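Long-range contact in mucus binding proteinn (Lactobacillus reuteri, PDB 4MT5), which probably helps lactobacilli adhere to gastrointestinal mucus, as a mucin-binding repeat of a large protein anchored in the bacterial cell wall: residues A110-T118 against S128-G136. Numbering follows the deposited sequence.
Sequences AVTFKRGYT and SYDPWTVDG
K114 pairs with T133, and T118 with S128, in two short antiparallel ladders that illustrate how a β-hairpin can absorb an irregularity without coming apart. The segments 110-118 and 128-136 run roughly antiparallel, and the register slips by one residue between K114 and Y117; the extra residue is taken up around P131, whose backbone bulges away from R115 and G116. K114 N gives a nearly straight bond to T133 O, while K114 O is gripped twice, by T133 N at 2.7 Å and by T133 OG1 at 2.8 Å, the hydroxyl coming from above the carbonyl plane. On the other side of P131, D130 N donates to G116 O, and T118 N to S128 O. A water fills in where direct pairing lapses, joining G116 N to P131 O.

R115 dominates the side-chain contact. Its CG sits between the backbone N and the carbonyl carbon (chi1 74°), and the extended chain beyond it carries the guanidinium between two aromatic rings. W132 covers one face almost in parallel, with planes 10° apart; R115 CD stands 3.7 Å from the centroid of the indole six-membered ring, a CH-pi contact over its face. Y129 takes the opposite face, tilted by 28°, in an off-centre cation-pi contact with R115 CZ 3.9 Å from the ring centroid. At the guanidinium's edge, a water links R115 NH1 to D130 O. Farther along, V134 CG2 rests against F113 CE1, while V134 CG1 meets V111 CG2 at 4.0 Å.

E85, on the adjoining strand 85-96, forms a salt bridge with R115 NE, and D130 OD2 bonds to H76. The layered Y129-R115-W132 arrangement thus spans the bulge at P131 in this Muc B2-like, ubiquitin-related β-grasp domain: stacking probably restrains the guanidinium's tilt, and E85 together with the water at its edge probably fixes its rotation, E85 also offsetting its charge.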
loop_
_atom_site.group_PDB
_atom_site.type_symbol
_atom_site.label_atom_id
_atom_site.label_comp_id
_atom_site.label_asym_id
_atom_site.label_seq_id
_atom_site.Cartn_x
_atom_site.Cartn_y
_atom_site.Cartn_z
ATOM N N ALA A 110 -6.583 -18.768 13.535
ATOM C CA ALA A 110 -5.780 -17.740 12.888
ATOM C C ALA A 110 -6.625 -16.557 12.424
ATOM O O ALA A 110 -7.790 -16.720 12.051
ATOM C CB ALA A 110 -5.027 -18.337 11.712
ATOM N N VAL A 111 -6.037 -15.364 12.452
ATOM C CA VAL A 111 -6.641 -14.209 11.792
ATOM C C VAL A 111 -5.611 -13.538 10.893
ATOM O O VAL A 111 -4.485 -13.288 11.309
ATOM C CB VAL A 111 -7.264 -13.195 12.786
ATOM C CG1 VAL A 111 -6.247 -12.739 13.795
ATOM C CG2 VAL A 111 -7.845 -12.006 12.045
ATOM N N THR A 112 -5.997 -13.288 9.644
ATOM C CA THR A 112 -5.137 -12.605 8.689
ATOM C C THR A 112 -5.690 -11.219 8.395
ATOM O O THR A 112 -6.827 -11.086 7.938
ATOM C CB THR A 112 -5.016 -13.385 7.361
ATOM O OG1 THR A 112 -4.324 -14.616 7.585
ATOM C CG2 THR A 112 -4.246 -12.581 6.328
ATOM N N PHE A 113 -4.886 -10.193 8.669
ATOM C CA PHE A 113 -5.238 -8.824 8.339
ATOM C C PHE A 113 -4.656 -8.498 6.970
ATOM O O PHE A 113 -3.488 -8.778 6.723
ATOM C CB PHE A 113 -4.674 -7.868 9.383
ATOM C CG PHE A 113 -5.335 -7.974 10.718
ATOM C CD1 PHE A 113 -6.483 -7.253 10.995
ATOM C CD2 PHE A 113 -4.808 -8.791 11.704
ATOM C CE1 PHE A 113 -7.097 -7.343 12.227
ATOM C CE2 PHE A 113 -5.419 -8.886 12.941
ATOM C CZ PHE A 113 -6.565 -8.160 13.203
ATOM N N LYS A 114 -5.464 -7.926 6.081
ATOM C CA LYS A 114 -5.013 -7.571 4.737
ATOM C C LYS A 114 -5.377 -6.126 4.458
ATOM O O LYS A 114 -6.436 -5.670 4.886
ATOM C CB LYS A 114 -5.685 -8.463 3.692
ATOM C CG LYS A 114 -5.106 -9.859 3.582
ATOM C CD LYS A 114 -6.026 -10.782 2.803
ATOM C CE LYS A 114 -5.242 -11.906 2.139
ATOM N NZ LYS A 114 -6.133 -12.988 1.628
ATOM N N ARG A 115 -4.507 -5.391 3.765
ATOM C CA ARG A 115 -4.870 -4.044 3.295
ATOM C C ARG A 115 -4.219 -3.679 1.980
ATOM O O ARG A 115 -3.134 -4.157 1.643
ATOM C CB ARG A 115 -4.561 -2.950 4.330
ATOM C CG ARG A 115 -3.085 -2.617 4.484
ATOM C CD ARG A 115 -2.884 -1.427 5.411
ATOM N NE ARG A 115 -1.485 -1.254 5.809
ATOM C CZ ARG A 115 -1.071 -0.408 6.751
ATOM N NH1 ARG A 115 -1.943 0.349 7.399
ATOM N NH2 ARG A 115 0.218 -0.314 7.038
ATOM N N GLY A 116 -4.889 -2.817 1.236
ATOM C CA GLY A 116 -4.311 -2.281 0.024
ATOM C C GLY A 116 -3.529 -1.015 0.315
ATOM O O GLY A 116 -3.516 -0.522 1.441
ATOM N N TYR A 117 -2.885 -0.480 -0.714
ATOM C CA TYR A 117 -2.129 0.758 -0.593
ATOM C C TYR A 117 -1.955 1.398 -1.957
ATOM O O TYR A 117 -2.273 0.793 -2.974
ATOM C CB TYR A 117 -0.767 0.478 0.030
ATOM C CG TYR A 117 -0.046 -0.673 -0.605
ATOM C CD1 TYR A 117 -0.178 -1.959 -0.105
ATOM C CD2 TYR A 117 0.765 -0.481 -1.703
ATOM C CE1 TYR A 117 0.486 -3.027 -0.678
ATOM C CE2 TYR A 117 1.431 -1.544 -2.289
ATOM C CZ TYR A 117 1.288 -2.814 -1.769
ATOM O OH TYR A 117 1.945 -3.870 -2.353
ATOM N N THR A 118 -1.456 2.626 -1.978
ATOM C CA THR A 118 -1.179 3.302 -3.237
ATOM C C THR A 118 0.298 3.656 -3.351
ATOM O O THR A 118 0.878 4.201 -2.413
ATOM C CB THR A 118 -1.991 4.580 -3.363
ATOM O OG1 THR A 118 -3.376 4.267 -3.207
ATOM C CG2 THR A 118 -1.772 5.215 -4.736
ATOM N N SER A 128 -0.198 6.244 0.484
ATOM C CA SER A 128 -1.310 6.031 1.415
ATOM C C SER A 128 -1.651 4.556 1.587
ATOM O O SER A 128 -1.168 3.719 0.830
ATOM C CB SER A 128 -2.554 6.810 0.996
ATOM O OG SER A 128 -3.149 6.214 -0.138
ATOM N N TYR A 129 -2.469 4.254 2.600
ATOM C CA TYR A 129 -2.927 2.895 2.881
ATOM C C TYR A 129 -4.439 2.897 3.024
ATOM O O TYR A 129 -5.014 3.835 3.575
ATOM C CB TYR A 129 -2.308 2.362 4.171
ATOM C CG TYR A 129 -0.807 2.117 4.118
ATOM C CD1 TYR A 129 -0.289 0.875 3.735
ATOM C CD2 TYR A 129 0.091 3.115 4.466
ATOM C CE1 TYR A 129 1.088 0.638 3.693
ATOM C CE2 TYR A 129 1.463 2.892 4.421
ATOM C CZ TYR A 129 1.954 1.654 4.035
ATOM O OH TYR A 129 3.317 1.447 3.991
ATOM N N ASP A 130 -5.074 1.847 2.510
ATOM C CA ASP A 130 -6.512 1.650 2.642
ATOM C C ASP A 130 -6.794 1.090 4.019
ATOM O O ASP A 130 -5.885 0.625 4.699
ATOM C CB ASP A 130 -6.987 0.665 1.587
ATOM C CG ASP A 130 -6.838 1.212 0.174
ATOM O OD1 ASP A 130 -6.784 2.459 0.033
ATOM O OD2 ASP A 130 -6.780 0.406 -0.791
ATOM N N PRO A 131 -8.053 1.127 4.451
ATOM C CA PRO A 131 -8.312 0.566 5.785
ATOM C C PRO A 131 -7.992 -0.934 5.876
ATOM O O PRO A 131 -8.182 -1.652 4.904
ATOM C CB PRO A 131 -9.818 0.791 5.975
ATOM C CG PRO A 131 -10.200 1.841 4.967
ATOM C CD PRO A 131 -9.265 1.672 3.814
ATOM N N TRP A 132 -7.499 -1.385 7.027
ATOM C CA TRP A 132 -7.297 -2.808 7.299
ATOM C C TRP A 132 -8.577 -3.612 7.109
ATOM O O TRP A 132 -9.657 -3.191 7.525
ATOM C CB TRP A 132 -6.845 -2.990 8.745
ATOM C CG TRP A 132 -5.408 -2.711 8.990
ATOM C CD1 TRP A 132 -4.880 -1.718 9.766
ATOM C CD2 TRP A 132 -4.300 -3.448 8.468
ATOM N NE1 TRP A 132 -3.504 -1.791 9.753
ATOM C CE2 TRP A 132 -3.126 -2.840 8.962
ATOM C CE3 TRP A 132 -4.187 -4.553 7.620
ATOM C CZ2 TRP A 132 -1.859 -3.303 8.639
ATOM C CZ3 TRP A 132 -2.928 -5.012 7.300
ATOM C CH2 TRP A 132 -1.778 -4.391 7.814
ATOM N N THR A 133 -8.460 -4.783 6.496
ATOM C CA THR A 133 -9.618 -5.652 6.307
ATOM C C THR A 133 -9.358 -7.061 6.829
ATOM O O THR A 133 -8.244 -7.577 6.716
ATOM C CB THR A 133 -10.072 -5.728 4.809
ATOM O OG1 THR A 133 -9.028 -6.287 3.998
ATOM C CG2 THR A 133 -10.450 -4.351 4.268
ATOM N N VAL A 134 -10.390 -7.667 7.412
ATOM C CA VAL A 134 -10.354 -9.071 7.834
ATOM C C VAL A 134 -11.436 -9.847 7.091
ATOM O O VAL A 134 -12.624 -9.556 7.245
ATOM C CB VAL A 134 -10.644 -9.206 9.325
ATOM C CG1 VAL A 134 -10.764 -10.663 9.703
ATOM C CG2 VAL A 134 -9.574 -8.508 10.136
ATOM N N ASP A 135 -11.030 -10.829 6.293
ATOM C CA ASP A 135 -11.954 -11.520 5.394
ATOM C C ASP A 135 -12.850 -10.546 4.636
ATOM O O ASP A 135 -14.076 -10.618 4.745
ATOM C CB ASP A 135 -12.820 -12.522 6.158
ATOM C CG ASP A 135 -12.030 -13.729 6.634
ATOM O OD1 ASP A 135 -11.096 -14.150 5.907
ATOM O OD2 ASP A 135 -12.341 -14.250 7.732
ATOM N N GLY A 136 -12.226 -9.626 3.899
ATOM C CA GLY A 136 -12.928 -8.666 3.067
ATOM C C GLY A 136 -13.808 -7.629 3.749
ATOM O O GLY A 136 -14.544 -6.911 3.081
HETATM O O HOH W 1 -8.094 -11.807 5.683
HETATM O O HOH W 2 -4.583 0.653 7.182
HETATM O O HOH W 3 -7.391 -2.547 2.391
HETATM O O HOH W 4 -4.113 3.337 -0.896
#